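Local coordinates for fatty acid multifunctional protein (atmfp2) (Arabidopsis thaliana, PDB 2WTB) that carries out the hydratase and 3-hydroxyacyl-CoA dehydrogenase steps of peroxisomal fatty acid beta-oxidation during seed germination, at residues I430-I435 against V490-G495; L460-T465 against V474-V479; C640-F643 against I647-K650. All blocks are in the same frame, centred on the assembly; numbering follows the deposited sequence.

Interaction 1: residues I430-I435 against V490-G495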
ATOM      1  N   ILE A 430     -18.329 -19.831   4.389  1.00 69.73           N
ATOM      2  CA  ILE A 430     -19.508 -20.098   5.202  1.00 66.32           C
ATOM      3  C   ILE A 430     -20.176 -18.819   5.702  1.00 68.92           C
ATOM      4  O   ILE A 430     -19.509 -17.899   6.177  1.00 67.30           O
ATOM      5  CB  ILE A 430     -19.176 -21.022   6.392  1.00 75.66           C
ATOM      6  CG1 ILE A 430     -18.584 -22.339   5.885  1.00 81.22           C
ATOM      7  CG2 ILE A 430     -20.415 -21.282   7.233  1.00 72.88           C
ATOM      8  CD1 ILE A 430     -18.281 -23.341   6.976  1.00 82.75           C
ATOM      9  N   ASP A 431     -21.499 -18.776   5.580  1.00 68.60           N
ATOM     10  CA  ASP A 431     -22.302 -17.646   6.034  1.00 63.82           C
ATOM     11  C   ASP A 431     -22.137 -17.410   7.536  1.00 64.81           C
ATOM     12  O   ASP A 431     -22.460 -18.275   8.351  1.00 63.78           O
ATOM     13  CB  ASP A 431     -23.774 -17.894   5.687  1.00 69.76           C
ATOM     14  CG  ASP A 431     -24.708 -16.864   6.298  1.00 74.21           C
ATOM     15  OD1 ASP A 431     -24.230 -15.809   6.763  1.00 76.40           O
ATOM     16  OD2 ASP A 431     -25.931 -17.115   6.308  1.00 72.78           O
ATOM     17  N   LEU A 432     -21.641 -16.229   7.893  1.00 58.32           N
ATOM     18  CA  LEU A 432     -21.414 -15.872   9.290  1.00 54.06           C
ATOM     19  C   LEU A 432     -22.663 -16.043  10.163  1.00 61.28           C
ATOM     20  O   LEU A 432     -22.562 -16.375  11.345  1.00 62.60           O
ATOM     21  CB  LEU A 432     -20.884 -14.439   9.401  1.00 51.38           C
ATOM     22  CG  LEU A 432     -19.386 -14.214   9.186  1.00 50.20           C
ATOM     23  CD1 LEU A 432     -18.947 -14.730   7.833  1.00 68.75           C
ATOM     24  CD2 LEU A 432     -19.058 -12.744   9.311  1.00 55.41           C
ATOM     25  N   ASN A 433     -23.835 -15.818   9.579  1.00 58.13           N
ATOM     26  CA  ASN A 433     -25.086 -15.934  10.328  1.00 60.35           C
ATOM     27  C   ASN A 433     -25.420 -17.359  10.757  1.00 64.72           C
ATOM     28  O   ASN A 433     -26.116 -17.567  11.752  1.00 74.82           O
ATOM     29  CB  ASN A 433     -26.250 -15.329   9.540  1.00 50.64           C
ATOM     30  CG  ASN A 433     -26.264 -13.817   9.606  1.00 57.42           C
ATOM     31  OD1 ASN A 433     -26.469 -13.140   8.599  1.00 61.03           O
ATOM     32  ND2 ASN A 433     -26.034 -13.279  10.797  1.00 49.95           N
ATOM     33  N   LYS A 434     -24.923 -18.338  10.008  1.00 61.58           N
ATOM     34  CA  LYS A 434     -25.181 -19.737  10.327  1.00 61.38           C
ATOM     35  C   LYS A 434     -24.203 -20.265  11.373  1.00 59.77           C
ATOM     36  O   LYS A 434     -24.509 -21.209  12.102  1.00 66.89           O
ATOM     37  CB  LYS A 434     -25.140 -20.599   9.063  1.00 60.28           C
ATOM     38  CG  LYS A 434     -26.339 -20.399   8.154  1.00 63.20           C
ATOM     39  CD  LYS A 434     -26.230 -21.238   6.896  1.00 76.07           C
ATOM     40  CE  LYS A 434     -27.372 -20.942   5.938  1.00 85.87           C
ATOM     41  NZ  LYS A 434     -27.233 -21.699   4.663  1.00 95.84           N
ATOM     42  N   ILE A 435     -23.030 -19.648  11.447  1.00 56.56           N
ATOM     43  CA  ILE A 435     -22.023 -20.041  12.423  1.00 70.48           C
ATOM     44  C   ILE A 435     -22.495 -19.751  13.847  1.00 80.35           C
ATOM     45  O   ILE A 435     -22.305 -20.564  14.753  1.00 89.30           O
ATOM     46  CB  ILE A 435     -20.682 -19.329  12.167  1.00 72.74           C
ATOM     47  CG1 ILE A 435     -20.104 -19.758  10.817  1.00 78.81           C
ATOM     48  CG2 ILE A 435     -19.699 -19.625  13.286  1.00 66.78           C
ATOM     49  CD1 ILE A 435     -18.763 -19.127  10.498  1.00 82.89           C
ATOM     50  N   VAL A 490     -16.475  -5.008   4.799  1.00 43.14           N
ATOM     51  CA  VAL A 490     -17.386  -5.521   3.784  1.00 55.49           C
ATOM     52  C   VAL A 490     -18.582  -6.232   4.407  1.00 62.55           C
ATOM     53  O   VAL A 490     -18.563  -6.582   5.589  1.00 64.96           O
ATOM     54  CB  VAL A 490     -16.666  -6.470   2.800  1.00 53.53           C
ATOM     55  CG1 VAL A 490     -15.520  -5.745   2.113  1.00 50.97           C
ATOM     56  CG2 VAL A 490     -16.161  -7.714   3.522  1.00 48.94           C
ATOM     57  N   GLY A 491     -19.623  -6.436   3.603  1.00 59.46           N
ATOM     58  CA  GLY A 491     -20.849  -7.051   4.076  1.00 51.92           C
ATOM     59  C   GLY A 491     -20.848  -8.558   3.923  1.00 59.11           C
ATOM     60  O   GLY A 491     -20.024  -9.118   3.200  1.00 65.36           O
ATOM     61  N   ASN A 492     -21.776  -9.219   4.606  1.00 54.97           N
ATOM     62  CA  ASN A 492     -21.863 -10.671   4.561  1.00 59.12           C
ATOM     63  C   ASN A 492     -22.585 -11.168   3.314  1.00 63.05           C
ATOM     64  O   ASN A 492     -23.777 -10.926   3.130  1.00 73.02           O
ATOM     65  CB  ASN A 492     -22.544 -11.210   5.821  1.00 68.81           C
ATOM     66  CG  ASN A 492     -22.476 -12.723   5.922  1.00 77.92           C
ATOM     67  OD1 ASN A 492     -22.025 -13.401   5.000  1.00 85.76           O
ATOM     68  ND2 ASN A 492     -22.925 -13.258   7.049  1.00 87.11           N
ATOM     69  N   CYS A 493     -21.845 -11.864   2.459  1.00 68.36           N
ATOM     70  CA  CYS A 493     -22.400 -12.448   1.247  1.00 66.05           C
ATOM     71  C   CYS A 493     -21.386 -13.416   0.655  1.00 73.07           C
ATOM     72  O   CYS A 493     -20.238 -13.474   1.097  1.00 78.79           O
ATOM     73  CB  CYS A 493     -22.739 -11.362   0.227  1.00 57.91           C
ATOM     74  SG  CYS A 493     -21.290 -10.514  -0.448  1.00 87.12           S
ATOM     75  N   THR A 494     -21.816 -14.171  -0.349  1.00 68.91           N
ATOM     76  CA  THR A 494     -20.950 -15.137  -1.011  1.00 69.40           C
ATOM     77  C   THR A 494     -19.633 -14.511  -1.470  1.00 64.82           C
ATOM     78  O   THR A 494     -19.612 -13.707  -2.399  1.00 64.62           O
ATOM     79  CB  THR A 494     -21.658 -15.760  -2.225  1.00 70.81           C
ATOM     80  OG1 THR A 494     -22.921 -16.302  -1.816  1.00 62.63           O
ATOM     81  CG2 THR A 494     -20.804 -16.859  -2.835  1.00 76.00           C
ATOM     82  N   GLY A 495     -18.540 -14.879  -0.806  1.00 62.49           N
ATOM     83  CA  GLY A 495     -17.217 -14.415  -1.188  1.00 66.71           C
ATOM     84  C   GLY A 495     -16.912 -12.980  -0.790  1.00 69.45           C
ATOM     85  O   GLY A 495     -15.940 -12.389  -1.268  1.00 67.91           O
TER
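Asn492 reaches over to the start of the short helix 432-435 and binds the carboxylate of Asp431. Its CB leaves the backbone toward that helix. CG stands anti to the backbone N (chi1 -171°), which extends the amide across the gap. CG lies 3.6 Å from Asp431 OD1, and OD1 of Asn492 lies 3.7 Å from the same Asp431 OD1. The tip, ND2, does the work. It donates to Asp431 OD1 at 2.9 Å, nearly along the C-O axis of the carboxylate. The bond is bent, with 134° at the hydrogen, and the acceptor is tilted out of the amide plane. Carboxylate and amide planes stand 65° apart. The amide thus sits at the N-terminus of a short helix in the NAD-binding, Rossmann-type domain, on the segment that continues from strand 486-491.

The same ND2 also packs 3.3 Å from CB of Leu432. Asp431 is the N-cap. Its OD1 accepts a second bond, from Asn433 N at 2.8 Å, and that donor comes from above the carboxylate plane. One oxygen thus takes two N-H donors, which probably limits how far the carboxylate can turn. Asn433 adds a looser approach, with its OD1 3.9 Å from ND2 of Asn492. Leu432 also packs on Val463 of strand 459-464.

Interaction 2: residues L460-T465 against V474-V479; sequences LEIVRT and VDLLDV
Ile462 holds CG1 beside its backbone N (chi1 -65°), and chi2 of 178° extends the chain so that CD1 reaches straight out to helix 470-482. In Leu477, CG lies roughly anti to the backbone N (chi1 -152°), a turn that lets its CD1 reach this methyl. This is the strand-to-helix packing of a beta-alpha-beta unit, made of strand 459-464, helix 470-482 and strand 486-491, in the NAD-binding domain. The two strands are parallel neighbours, and the helix lies on the sheet between them in the chain.

The contact rests on one methyl group. Ile462 CD1 comes up to the helix backbone where Leu476 joins Leu477. It lies 3.7 Å from the carbonyl carbon of Leu476. The leucines meet this methyl in different ways. Leu476 points toward the strand and offers CB, at 4.0 Å from Ile462 CD1, with CG a little farther off. Leu477 CB points away on the whole yet still lies 4.1 Å from Ile462 CD1, and Leu477 CD1 comes closer, to 3.6 Å. All these contacts are apolar or between methyl and backbone.

The neighbouring strands complete the setting. Leu476 also packs on Val446 and Ala448 of strand 445-450, while Leu477 packs on Pro487 and Val489 of strand 486-491. The two leucines therefore spread over the strands that flank Ile462. The nearest approach of all is from Ile462 CD1 to the backbone N of Leu477, 3.4 Å.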
ATOM      1  N   LEU A 460      -7.021  -6.975   5.053  1.00 65.58           N
ATOM      2  CA  LEU A 460      -7.874  -7.637   6.025  1.00 56.56           C
ATOM      3  C   LEU A 460      -9.325  -7.285   5.741  1.00 54.32           C
ATOM      4  O   LEU A 460      -9.699  -6.113   5.742  1.00 61.22           O
ATOM      5  CB  LEU A 460      -7.511  -7.213   7.447  1.00 59.84           C
ATOM      6  CG  LEU A 460      -8.537  -7.588   8.518  1.00 50.00           C
ATOM      7  CD1 LEU A 460      -8.788  -9.093   8.525  1.00 46.24           C
ATOM      8  CD2 LEU A 460      -8.094  -7.101   9.889  1.00 49.12           C
ATOM      9  N   GLU A 461     -10.139  -8.302   5.485  1.00 53.16           N
ATOM     10  CA  GLU A 461     -11.562  -8.092   5.270  1.00 58.30           C
ATOM     11  C   GLU A 461     -12.332  -8.223   6.577  1.00 51.49           C
ATOM     12  O   GLU A 461     -12.433  -9.312   7.137  1.00 60.33           O
ATOM     13  CB  GLU A 461     -12.113  -9.086   4.248  1.00 50.31           C
ATOM     14  CG  GLU A 461     -12.096  -8.594   2.815  1.00 54.41           C
ATOM     15  CD  GLU A 461     -12.814  -9.546   1.868  1.00 67.20           C
ATOM     16  OE1 GLU A 461     -12.874 -10.758   2.170  1.00 67.45           O
ATOM     17  OE2 GLU A 461     -13.321  -9.081   0.824  1.00 61.77           O
ATOM     18  N   ILE A 462     -12.859  -7.105   7.065  1.00 48.80           N
ATOM     19  CA  ILE A 462     -13.753  -7.126   8.216  1.00 47.01           C
ATOM     20  C   ILE A 462     -15.173  -7.328   7.715  1.00 48.58           C
ATOM     21  O   ILE A 462     -15.779  -6.413   7.157  1.00 59.81           O
ATOM     22  CB  ILE A 462     -13.672  -5.819   9.027  1.00 46.17           C
ATOM     23  CG1 ILE A 462     -12.288  -5.668   9.655  1.00 44.16           C
ATOM     24  CG2 ILE A 462     -14.736  -5.792  10.105  1.00 41.98           C
ATOM     25  CD1 ILE A 462     -12.118  -4.388  10.429  1.00 45.17           C
ATOM     26  N   VAL A 463     -15.693  -8.535   7.899  1.00 46.45           N
ATOM     27  CA  VAL A 463     -17.023  -8.879   7.409  1.00 52.46           C
ATOM     28  C   VAL A 463     -18.091  -8.640   8.472  1.00 51.16           C
ATOM     29  O   VAL A 463     -18.157  -9.356   9.472  1.00 51.61           O
ATOM     30  CB  VAL A 463     -17.090 -10.347   6.946  1.00 58.03           C
ATOM     31  CG1 VAL A 463     -18.464 -10.658   6.380  1.00 58.91           C
ATOM     32  CG2 VAL A 463     -16.010 -10.627   5.912  1.00 67.58           C
ATOM     33  N   ARG A 464     -18.924  -7.630   8.247  1.00 44.35           N
ATOM     34  CA  ARG A 464     -19.998  -7.297   9.174  1.00 47.50           C
ATOM     35  C   ARG A 464     -21.280  -8.004   8.755  1.00 40.12           C
ATOM     36  O   ARG A 464     -21.462  -8.330   7.586  1.00 46.07           O
ATOM     37  CB  ARG A 464     -20.240  -5.786   9.182  1.00 40.15           C
ATOM     38  CG  ARG A 464     -21.225  -5.342   8.114  1.00 49.31           C
ATOM     39  CD  ARG A 464     -20.807  -4.050   7.433  1.00 53.77           C
ATOM     40  NE  ARG A 464     -21.277  -2.867   8.140  1.00 61.98           N
ATOM     41  CZ  ARG A 464     -21.570  -1.719   7.541  1.00 59.30           C
ATOM     42  NH1 ARG A 464     -21.450  -1.611   6.227  1.00 37.99           N
ATOM     43  NH2 ARG A 464     -21.992  -0.682   8.253  1.00 68.62           N
ATOM     44  N   THR A 465     -22.169  -8.240   9.711  1.00 52.80           N
ATOM     45  CA  THR A 465     -23.488  -8.767   9.395  1.00 48.24           C
ATOM     46  C   THR A 465     -24.513  -7.681   9.662  1.00 48.81           C
ATOM     47  O   THR A 465     -24.149  -6.538   9.937  1.00 52.92           O
ATOM     48  CB  THR A 465     -23.834  -9.999  10.242  1.00 58.70           C
ATOM     49  OG1 THR A 465     -22.688 -10.851  10.344  1.00 70.49           O
ATOM     50  CG2 THR A 465     -24.967 -10.772   9.601  1.00 74.34           C
ATOM     51  N   VAL A 474     -15.591  -1.152  15.074  1.00 45.29           N
ATOM     52  CA  VAL A 474     -14.629  -0.125  15.452  1.00 35.52           C
ATOM     53  C   VAL A 474     -13.433  -0.748  16.168  1.00 50.61           C
ATOM     54  O   VAL A 474     -12.297  -0.306  15.995  1.00 59.01           O
ATOM     55  CB  VAL A 474     -15.281   0.950  16.347  1.00 35.22           C
ATOM     56  CG1 VAL A 474     -14.228   1.699  17.157  1.00 29.93           C
ATOM     57  CG2 VAL A 474     -16.115   1.908  15.506  1.00 31.83           C
ATOM     58  N   ASP A 475     -13.694  -1.779  16.964  1.00 44.29           N
ATOM     59  CA  ASP A 475     -12.630  -2.486  17.667  1.00 50.36           C
ATOM     60  C   ASP A 475     -11.696  -3.184  16.686  1.00 55.88           C
ATOM     61  O   ASP A 475     -10.488  -2.958  16.691  1.00 62.05           O
ATOM     62  CB  ASP A 475     -13.216  -3.510  18.641  1.00 62.04           C
ATOM     63  CG  ASP A 475     -13.828  -2.864  19.870  1.00 86.49           C
ATOM     64  OD1 ASP A 475     -13.465  -1.710  20.181  1.00 92.73           O
ATOM     65  OD2 ASP A 475     -14.670  -3.511  20.526  1.00 96.12           O
ATOM     66  N   LEU A 476     -12.273  -4.032  15.844  1.00 70.02           N
ATOM     67  CA  LEU A 476     -11.512  -4.806  14.872  1.00 60.79           C
ATOM     68  C   LEU A 476     -10.806  -3.888  13.882  1.00 53.89           C
ATOM     69  O   LEU A 476      -9.643  -4.095  13.544  1.00 48.12           O
ATOM     70  CB  LEU A 476     -12.446  -5.766  14.135  1.00 50.46           C
ATOM     71  CG  LEU A 476     -11.825  -7.062  13.630  1.00 49.61           C
ATOM     72  CD1 LEU A 476     -10.670  -7.466  14.519  1.00 63.99           C
ATOM     73  CD2 LEU A 476     -12.877  -8.151  13.580  1.00 42.90           C
ATOM     74  N   LEU A 477     -11.523  -2.865  13.430  1.00 54.51           N
ATOM     75  CA  LEU A 477     -10.972  -1.858  12.536  1.00 49.29           C
ATOM     76  C   LEU A 477      -9.667  -1.306  13.099  1.00 53.05           C
ATOM     77  O   LEU A 477      -8.739  -0.989  12.354  1.00 59.48           O
ATOM     78  CB  LEU A 477     -11.985  -0.728  12.347  1.00 45.29           C
ATOM     79  CG  LEU A 477     -11.973   0.076  11.048  1.00 56.81           C
ATOM     80  CD1 LEU A 477     -11.767  -0.830   9.845  1.00 57.19           C
ATOM     81  CD2 LEU A 477     -13.271   0.858  10.917  1.00 56.82           C
ATOM     82  N   ASP A 478      -9.599  -1.205  14.423  1.00 51.56           N
ATOM     83  CA  ASP A 478      -8.429  -0.652  15.094  1.00 51.52           C
ATOM     84  C   ASP A 478      -7.325  -1.690  15.250  1.00 56.04           C
ATOM     85  O   ASP A 478      -6.140  -1.368  15.150  1.00 53.03           O
ATOM     86  CB  ASP A 478      -8.812  -0.101  16.466  1.00 52.03           C
ATOM     87  CG  ASP A 478      -7.805   0.899  16.988  1.00 60.11           C
ATOM     88  OD1 ASP A 478      -7.559   1.906  16.291  1.00 60.72           O
ATOM     89  OD2 ASP A 478      -7.266   0.682  18.095  1.00 62.08           O
ATOM     90  N   VAL A 479      -7.717  -2.934  15.509  1.00 52.45           N
ATOM     91  CA  VAL A 479      -6.757  -4.024  15.617  1.00 60.19           C
ATOM     92  C   VAL A 479      -6.032  -4.223  14.291  1.00 61.33           C
ATOM     93  O   VAL A 479      -4.821  -4.440  14.257  1.00 63.57           O
ATOM     94  CB  VAL A 479      -7.438  -5.342  16.029  1.00 61.42           C
ATOM     95  CG1 VAL A 479      -6.555  -6.529  15.680  1.00 73.64           C
ATOM     96  CG2 VAL A 479      -7.756  -5.327  17.511  1.00 56.25           C
TER

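Interaction 3: residues C640-F643 against I647-K650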
ATOM      1  N   CYS A 640     -19.421  -4.005  -9.615  1.00 65.24           N
ATOM      2  CA  CYS A 640     -20.584  -3.127  -9.614  1.00 63.81           C
ATOM      3  C   CYS A 640     -21.750  -3.737  -8.846  1.00 65.27           C
ATOM      4  O   CYS A 640     -22.464  -3.035  -8.134  1.00 66.61           O
ATOM      5  CB  CYS A 640     -21.003  -2.784 -11.043  1.00 69.09           C
ATOM      6  SG  CYS A 640     -19.856  -1.679 -11.888  1.00 71.99           S
ATOM      7  N   ARG A 641     -21.943  -5.044  -8.999  1.00 62.08           N
ATOM      8  CA  ARG A 641     -22.940  -5.761  -8.215  1.00 55.47           C
ATOM      9  C   ARG A 641     -22.627  -5.589  -6.731  1.00 69.49           C
ATOM     10  O   ARG A 641     -23.502  -5.251  -5.931  1.00 64.19           O
ATOM     11  CB  ARG A 641     -22.939  -7.247  -8.570  1.00 52.74           C
ATOM     12  CG  ARG A 641     -23.337  -7.565 -10.003  1.00 60.51           C
ATOM     13  CD  ARG A 641     -23.543  -9.064 -10.186  1.00 63.69           C
ATOM     14  NE  ARG A 641     -24.081  -9.402 -11.502  1.00 65.97           N
ATOM     15  CZ  ARG A 641     -23.339  -9.778 -12.537  1.00 74.68           C
ATOM     16  NH1 ARG A 641     -22.021  -9.862 -12.415  1.00 77.88           N
ATOM     17  NH2 ARG A 641     -23.912 -10.069 -13.698  1.00 69.32           N
ATOM     18  N   VAL A 642     -21.368  -5.821  -6.377  1.00 61.90           N
ATOM     19  CA  VAL A 642     -20.911  -5.663  -5.002  1.00 65.55           C
ATOM     20  C   VAL A 642     -21.125  -4.240  -4.503  1.00 68.89           C
ATOM     21  O   VAL A 642     -21.582  -4.027  -3.380  1.00 80.33           O
ATOM     22  CB  VAL A 642     -19.421  -6.032  -4.864  1.00 60.35           C
ATOM     23  CG1 VAL A 642     -18.842  -5.456  -3.580  1.00 56.31           C
ATOM     24  CG2 VAL A 642     -19.243  -7.539  -4.911  1.00 53.34           C
ATOM     25  N   PHE A 643     -20.796  -3.267  -5.344  1.00 65.69           N
ATOM     26  CA  PHE A 643     -20.920  -1.864  -4.972  1.00 63.16           C
ATOM     27  C   PHE A 643     -22.379  -1.435  -4.857  1.00 71.20           C
ATOM     28  O   PHE A 643     -22.750  -0.693  -3.947  1.00 75.61           O
ATOM     29  CB  PHE A 643     -20.191  -0.982  -5.984  1.00 61.07           C
ATOM     30  CG  PHE A 643     -20.268   0.481  -5.676  1.00 57.69           C
ATOM     31  CD1 PHE A 643     -19.957   0.952  -4.412  1.00 65.29           C
ATOM     32  CD2 PHE A 643     -20.638   1.388  -6.651  1.00 50.66           C
ATOM     33  CE1 PHE A 643     -20.024   2.300  -4.123  1.00 55.41           C
ATOM     34  CE2 PHE A 643     -20.703   2.737  -6.370  1.00 58.25           C
ATOM     35  CZ  PHE A 643     -20.396   3.193  -5.103  1.00 58.26           C
ATOM     36  N   ILE A 647     -22.598  -4.056  -0.489  1.00 54.90           N
ATOM     37  CA  ILE A 647     -21.606  -4.921   0.136  1.00 51.26           C
ATOM     38  C   ILE A 647     -20.344  -4.134   0.458  1.00 59.63           C
ATOM     39  O   ILE A 647     -19.711  -4.351   1.490  1.00 57.78           O
ATOM     40  CB  ILE A 647     -21.252  -6.117  -0.760  1.00 56.16           C
ATOM     41  CG1 ILE A 647     -22.487  -6.992  -0.976  1.00 58.65           C
ATOM     42  CG2 ILE A 647     -20.127  -6.934  -0.142  1.00 37.72           C
ATOM     43  CD1 ILE A 647     -22.999  -7.635   0.292  1.00 53.51           C
ATOM     44  N   ALA A 648     -19.986  -3.217  -0.435  1.00 66.55           N
ATOM     45  CA  ALA A 648     -18.845  -2.338  -0.217  1.00 56.37           C
ATOM     46  C   ALA A 648     -19.333  -0.926   0.066  1.00 60.47           C
ATOM     47  O   ALA A 648     -20.284  -0.450  -0.558  1.00 64.63           O
ATOM     48  CB  ALA A 648     -17.925  -2.349  -1.420  1.00 39.87           C
ATOM     49  N   VAL A 649     -18.678  -0.263   1.011  1.00 64.25           N
ATOM     50  CA  VAL A 649     -19.094   1.064   1.446  1.00 65.95           C
ATOM     51  C   VAL A 649     -18.967   2.095   0.336  1.00 64.50           C
ATOM     52  O   VAL A 649     -19.855   2.923   0.137  1.00 59.96           O
ATOM     53  CB  VAL A 649     -18.265   1.538   2.651  1.00 61.23           C
ATOM     54  CG1 VAL A 649     -18.447   3.033   2.871  1.00 62.36           C
ATOM     55  CG2 VAL A 649     -18.641   0.749   3.893  1.00 53.92           C
ATOM     56  N   LYS A 650     -17.854   2.038  -0.386  1.00 68.67           N
ATOM     57  CA  LYS A 650     -17.556   3.028  -1.409  1.00 62.89           C
ATOM     58  C   LYS A 650     -16.653   2.427  -2.481  1.00 68.44           C
ATOM     59  O   LYS A 650     -15.879   1.509  -2.209  1.00 69.89           O
ATOM     60  CB  LYS A 650     -16.881   4.244  -0.776  1.00 48.92           C
ATOM     61  CG  LYS A 650     -15.527   3.942  -0.160  1.00 52.62           C
ATOM     62  CD  LYS A 650     -14.964   5.150   0.570  1.00 65.85           C
ATOM     63  CE  LYS A 650     -15.514   5.254   1.984  1.00 60.75           C
ATOM     64  NZ  LYS A 650     -15.000   4.161   2.857  1.00 55.28           N
TER
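Phe643 lays the CD1-CE1 side of its ring against the backbone that runs from Ala648 to Lys650. CG is anti to the backbone N (chi1 -180°), which swings the ring out from the side of the helix to the backbone of 648-650. CE1 of the ring is 3.7 Å from CA of Lys650. The carbonyl oxygen of Val649 sits at the ring edge, 4.3 Å from Phe643 CE1. An alanine here would remove the ring and would probably leave a gap beside Lys650, with the backbone of 648-650 less firmly held.

Val642 makes the other half of the contact. Its CG1 packs 3.8 Å from CB of Ile647 and 3.9 Å from CB of Ala648. Its carbonyl oxygen takes two weak hydrogen bonds, from Ile647 N at 3.1 Å and from Ala648 N at 3.4 Å. The chain thus folds back on the last turn of helix 624-644.

This is a short connection between helices 624-644 and 651-662, with Lys650 as N-cap of the second. Val642, Phe643 and Ala648 all pack on Leu654 of that next helix. Ile647 rests on Arg500 of helix 498-514, and its backbone bonds to Gly491 of strand 486-491.

Interaction 2 is the most buried of the three and is purely apolar, inside a beta-alpha-beta unit. Interaction 1 reaches the same sheet through strand 486-491 but is partly buried, and it is polar, built on a helix cap. Strands 459-464 and 486-491 are neighbours, so the two contacts meet directly: Val490 N lies 2.8 Å from Ile462 O, a probable hydrogen bond. Interaction 2 is nested within the loop closed by interaction 1. Interaction 3 follows and holds the end of helix 624-644 to the loop that leads into helix 651-662, mixing weak backbone bonds with apolar packing. It touches interaction 1 at Cys493 SG, 3.4 Å from Ile647 CD1, but not interaction 2.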